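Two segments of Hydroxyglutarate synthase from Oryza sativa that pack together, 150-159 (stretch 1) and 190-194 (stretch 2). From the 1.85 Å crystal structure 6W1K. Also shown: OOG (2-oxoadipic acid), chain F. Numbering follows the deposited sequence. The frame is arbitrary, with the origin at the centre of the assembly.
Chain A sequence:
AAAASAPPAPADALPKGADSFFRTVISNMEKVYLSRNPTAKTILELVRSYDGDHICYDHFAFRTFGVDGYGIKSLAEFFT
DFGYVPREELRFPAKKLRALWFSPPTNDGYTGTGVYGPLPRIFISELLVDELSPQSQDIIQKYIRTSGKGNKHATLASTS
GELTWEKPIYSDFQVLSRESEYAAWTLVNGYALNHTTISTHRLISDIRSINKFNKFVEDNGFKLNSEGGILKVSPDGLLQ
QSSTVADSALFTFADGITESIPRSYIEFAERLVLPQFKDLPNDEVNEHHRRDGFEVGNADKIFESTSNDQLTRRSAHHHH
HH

Stretch 1 150-159: GNKHATLAST
Stretch 2 190-194: GYALN

What backbone frame brings the two stretches together? Stretch 1 starts as the tail of a 3-10 segment, Gly150 to Lys152, closed by His153 N donating to Gly150 O at 2.9 Å. His153, at phi/psi -141/43, takes the N-cap position, and a helix runs from Ala154 through Thr159 and beyond. Its first turns are tied by Ala157 N to His153 O at 3.1 Å, Ser158 N to Ala154 O at 2.9 Å and Thr159 N to Thr155 O at 2.8 Å. Stretch 2 has no regular structure. Gly190 leaves a preceding helix at 62/-138, a positive phi that favours glycine; Tyr191 follows at -84/15, then Ala192 at -63/144 and Leu193 at -54/123. The closest register is Ser158 CA to Ala192 CA, 4.9 Å.

Why does Tyr191 dominate the contact? Its CA-to-CB bond points toward the helix, and chi1 of -66° (m) with chi2 of -71° lays the ring along stretch 1, from Ala157 past Ala154 to Asn151. Ala154 CB sits 3.4 Å from the Tyr191 ring centroid, 7° off the normal, a nearly ideal CH-pi contact over one face; its closest ring atom is Tyr191 CZ at 3.5 Å. Ala157, three residues on, also points toward stretch 2 and adds an apolar contact, Ala157 CB to Tyr191 CD2 at 4.1 Å. At the far end of the ring, Tyr191 OH lies 4.1 Å from Asn151 CA and 4.2 Å from Asn151 CB, a contact without a hydrogen bond; the hydroxyl is satisfied elsewhere in the structure. The Asn151 CA-to-CB bond points sideways, and with chi1 of 53° (p) the end of the side chain leads away.

What polar bond joins the two stretches? Ser158 OG donates to Tyr191 O at 2.8 Å. The Ser158 CA-to-CB bond points sideways, yet chi1 of -170° (t) places OG within reach of that carbonyl, so a side chain on the helix engages the backbone of the loop. The same OG lies 4.3 Å from Ala192 CA and 4.2 Å from Leu193 N, while Ser158 CB and Tyr191 CB stand 4.2 Å apart. Leu193, pointing sideways with chi1 t and chi2 p, stands at the margin.

Which side chains turn from the interface? Lys152 (m, t, p, t), His153 (chi1 m, chi2 -75°), Thr155 (m) and Thr159 (p) have CA-to-CB bonds pointing away, so stretch 2 covers none of them. Leu156 is out of reach, with chi1 at -104° between wells and chi2 t. In stretch 2, Ala192 CB points away; Asn194 (chi1 170°, t) is beyond the helix's reach.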

ATOM      1  N   GLY A 150     -19.374   6.258  -9.176  1.00 26.25           N
ATOM      2  CA  GLY A 150     -18.078   6.669  -8.655  1.00 26.63           C
ATOM      3  C   GLY A 150     -16.990   5.625  -8.834  1.00 26.35           C
ATOM      4  O   GLY A 150     -15.807   5.970  -8.964  1.00 27.13           O
ATOM      5  N   ASN A 151     -17.365   4.343  -8.869  1.00 25.73           N
ATOM      6  CA  ASN A 151     -16.384   3.285  -9.038  1.00 25.62           C
ATOM      7  C   ASN A 151     -15.681   3.377 -10.388  1.00 26.06           C
ATOM      8  O   ASN A 151     -14.588   2.834 -10.541  1.00 28.60           O
ATOM      9  CB  ASN A 151     -17.041   1.920  -8.969  1.00 25.31           C
ATOM     10  CG  ASN A 151     -18.205   1.799  -9.947  1.00 26.58           C
ATOM     11  OD1 ASN A 151     -19.167   2.566  -9.880  1.00 26.95           O
ATOM     12  ND2 ASN A 151     -18.091   0.885 -10.893  1.00 26.63           N
ATOM     13  N   LYS A 152     -16.309   4.006 -11.373  1.00 23.75           N
ATOM     14  CA  LYS A 152     -15.663   4.187 -12.668  1.00 24.49           C
ATOM     15  C   LYS A 152     -14.617   5.298 -12.655  1.00 23.49           C
ATOM     16  O   LYS A 152     -13.958   5.524 -13.686  1.00 24.07           O
ATOM     17  CB  LYS A 152     -16.710   4.467 -13.763  1.00 27.37           C
ATOM     18  CG  LYS A 152     -17.701   3.328 -13.938  1.00 32.16           C
ATOM     19  CD  LYS A 152     -18.763   3.657 -14.972  1.00 38.03           C
ATOM     20  CE  LYS A 152     -18.283   3.404 -16.416  1.00 43.22           C
ATOM     21  NZ  LYS A 152     -19.399   3.680 -17.382  1.00 43.94           N
ATOM     22  N   HIS A 153     -14.410   5.962 -11.523  1.00 22.57           N
ATOM     23  CA  HIS A 153     -13.484   7.100 -11.441  1.00 23.26           C
ATOM     24  C   HIS A 153     -12.726   7.044 -10.149  1.00 22.64           C
ATOM     25  O   HIS A 153     -12.494   8.063  -9.489  1.00 22.50           O
ATOM     26  CB  HIS A 153     -14.241   8.418 -11.634  1.00 25.36           C
ATOM     27  CG  HIS A 153     -14.947   8.451 -12.944  1.00 25.54           C
ATOM     28  ND1 HIS A 153     -14.279   8.646 -14.131  1.00 25.75           N
ATOM     29  CD2 HIS A 153     -16.217   8.132 -13.278  1.00 26.00           C
ATOM     30  CE1 HIS A 153     -15.125   8.512 -15.140  1.00 26.26           C
ATOM     31  NE2 HIS A 153     -16.315   8.222 -14.640  1.00 26.41           N
ATOM     32  N   ALA A 154     -12.287   5.835  -9.792  1.00 22.58           N
ATOM     33  CA  ALA A 154     -11.604   5.639  -8.518  1.00 22.49           C
ATOM     34  C   ALA A 154     -10.293   6.401  -8.459  1.00 22.61           C
ATOM     35  O   ALA A 154      -9.890   6.863  -7.390  1.00 22.74           O
ATOM     36  CB  ALA A 154     -11.352   4.141  -8.274  1.00 23.82           C
ATOM     37  N   THR A 155      -9.604   6.540  -9.587  1.00 23.80           N
ATOM     38  CA  THR A 155      -8.328   7.258  -9.568  1.00 26.84           C
ATOM     39  C   THR A 155      -8.513   8.752  -9.342  1.00 25.66           C
ATOM     40  O   THR A 155      -7.735   9.373  -8.605  1.00 25.70           O
ATOM     41  CB  THR A 155      -7.594   6.985 -10.885  1.00 31.32           C
ATOM     42  OG1 THR A 155      -7.542   5.569 -11.054  1.00 35.02           O
ATOM     43  CG2 THR A 155      -6.191   7.534 -10.854  1.00 30.15           C
ATOM     44  N   LEU A 156      -9.536   9.341  -9.953  1.00 25.76           N
ATOM     45  CA  LEU A 156      -9.909  10.715  -9.648  1.00 28.67           C
ATOM     46  C   LEU A 156     -10.174  10.893  -8.161  1.00 24.99           C
ATOM     47  O   LEU A 156      -9.700  11.850  -7.541  1.00 25.42           O
ATOM     48  CB  LEU A 156     -11.143  11.088 -10.461  1.00 36.04           C
ATOM     49  CG  LEU A 156     -11.118  11.964 -11.702  1.00 44.08           C
ATOM     50  CD1 LEU A 156     -12.577  12.132 -12.105  1.00 42.97           C
ATOM     51  CD2 LEU A 156     -10.446  13.244 -11.383  1.00 43.20           C
ATOM     52  N   ALA A 157     -10.926   9.965  -7.567  1.00 23.93           N
ATOM     53  CA  ALA A 157     -11.166   9.999  -6.124  1.00 23.48           C
ATOM     54  C   ALA A 157      -9.851   9.954  -5.341  1.00 23.68           C
ATOM     55  O   ALA A 157      -9.642  10.726  -4.395  1.00 24.74           O
ATOM     56  CB  ALA A 157     -12.068   8.837  -5.729  1.00 23.91           C
ATOM     57  N   SER A 158      -8.946   9.067  -5.738  1.00 24.12           N
ATOM     58  CA  SER A 158      -7.687   8.911  -5.019  1.00 25.16           C
ATOM     59  C   SER A 158      -6.813  10.153  -5.156  1.00 26.40           C
ATOM     60  O   SER A 158      -6.178  10.578  -4.187  1.00 28.13           O
ATOM     61  CB  SER A 158      -6.945   7.679  -5.541  1.00 26.17           C
ATOM     62  OG  SER A 158      -5.841   7.389  -4.711  1.00 27.48           O
ATOM     63  N   THR A 159      -6.755  10.744  -6.348  1.00 25.72           N
ATOM     64  CA  THR A 159      -5.896  11.917  -6.513  1.00 27.44           C
ATOM     65  C   THR A 159      -6.443  13.141  -5.803  1.00 28.78           C
ATOM     66  O   THR A 159      -5.693  14.085  -5.546  1.00 29.73           O
ATOM     67  CB  THR A 159      -5.682  12.251  -7.990  1.00 26.32           C
ATOM     68  OG1 THR A 159      -6.938  12.465  -8.659  1.00 26.45           O
ATOM     69  CG2 THR A 159      -4.918  11.127  -8.683  1.00 26.98           C
ATOM     70  N   GLY A 190     -11.791   5.373   1.697  1.00 22.83           N
ATOM     71  CA  GLY A 190     -12.031   5.150   0.281  1.00 23.24           C
ATOM     72  C   GLY A 190     -10.759   4.711  -0.431  1.00 22.68           C
ATOM     73  O   GLY A 190      -9.982   3.895   0.067  1.00 23.88           O
ATOM     74  N   TYR A 191     -10.561   5.261  -1.611  1.00 21.92           N
ATOM     75  CA  TYR A 191      -9.463   4.922  -2.495  1.00 20.24           C
ATOM     76  C   TYR A 191      -8.166   5.677  -2.177  1.00 20.17           C
ATOM     77  O   TYR A 191      -7.241   5.695  -3.017  1.00 21.14           O
ATOM     78  CB  TYR A 191      -9.906   5.212  -3.918  1.00 20.20           C
ATOM     79  CG  TYR A 191     -11.014   4.342  -4.444  1.00 21.21           C
ATOM     80  CD1 TYR A 191     -10.784   3.012  -4.745  1.00 22.33           C
ATOM     81  CD2 TYR A 191     -12.287   4.868  -4.671  1.00 22.68           C
ATOM     82  CE1 TYR A 191     -11.779   2.220  -5.246  1.00 24.09           C
ATOM     83  CE2 TYR A 191     -13.273   4.091  -5.177  1.00 24.13           C
ATOM     84  CZ  TYR A 191     -13.015   2.763  -5.481  1.00 25.07           C
ATOM     85  OH  TYR A 191     -14.005   1.970  -6.006  1.00 25.74           O
ATOM     86  N   ALA A 192      -8.070   6.294  -1.003  1.00 22.26           N
ATOM     87  CA  ALA A 192      -6.845   6.966  -0.601  1.00 22.84           C
ATOM     88  C   ALA A 192      -5.715   5.960  -0.492  1.00 23.28           C
ATOM     89  O   ALA A 192      -5.908   4.805  -0.108  1.00 24.21           O
ATOM     90  CB  ALA A 192      -7.000   7.678   0.747  1.00 23.48           C
ATOM     91  N   LEU A 193      -4.522   6.400  -0.864  1.00 23.25           N
ATOM     92  CA  LEU A 193      -3.354   5.545  -0.704  1.00 24.30           C
ATOM     93  C   LEU A 193      -3.254   5.078   0.744  1.00 24.71           C
ATOM     94  O   LEU A 193      -3.225   5.900   1.674  1.00 24.19           O
ATOM     95  CB  LEU A 193      -2.125   6.338  -1.104  1.00 24.75           C
ATOM     96  CG  LEU A 193      -0.809   5.617  -1.022  1.00 25.41           C
ATOM     97  CD1 LEU A 193      -0.687   4.490  -2.059  1.00 24.09           C
ATOM     98  CD2 LEU A 193       0.252   6.685  -1.232  1.00 26.95           C
ATOM     99  N   ASN A 194      -3.225   3.758   0.940  1.00 24.25           N
ATOM    100  CA  ASN A 194      -3.202   3.197   2.295  1.00 25.71           C
ATOM    101  C   ASN A 194      -1.790   3.200   2.876  1.00 25.12           C
ATOM    102  O   ASN A 194      -1.605   3.408   4.088  1.00 26.01           O
ATOM    103  CB  ASN A 194      -3.780   1.784   2.257  1.00 27.67           C
ATOM    104  CG  ASN A 194      -3.568   1.046   3.545  1.00 30.67           C
ATOM    105  OD1 ASN A 194      -2.601   0.312   3.692  1.00 30.36           O
ATOM    106  ND2 ASN A 194      -4.462   1.252   4.499  1.00 29.44           N
TER
HETATM  107  C2  OOG F 402      -2.024  -3.848   2.608  1.00 78.91           C
HETATM  108  C3  OOG F 402      -1.205  -4.720   3.561  1.00 79.22           C
HETATM  109  C4  OOG F 402      -0.390  -5.748   2.769  1.00 79.11           C
HETATM  110  C6  OOG F 402       2.174  -5.928   2.133  1.00 77.31           C
HETATM  111  O4  OOG F 402       2.145  -7.184   2.165  1.00 77.02           O
HETATM  112  O3  OOG F 402       3.272  -5.335   2.060  1.00 76.29           O
HETATM  113  C5  OOG F 402       0.878  -5.128   2.183  1.00 78.50           C
HETATM  114  C1  OOG F 402      -3.027  -2.961   3.360  1.00 77.90           C
HETATM  115  O1  OOG F 402      -3.937  -2.474   2.785  1.00 76.90           O
HETATM  116  O2  OOG F 402      -2.892  -2.703   4.725  1.00 77.46           O
HETATM  117  O5  OOG F 402       0.868  -4.026   1.761  1.00 78.85           O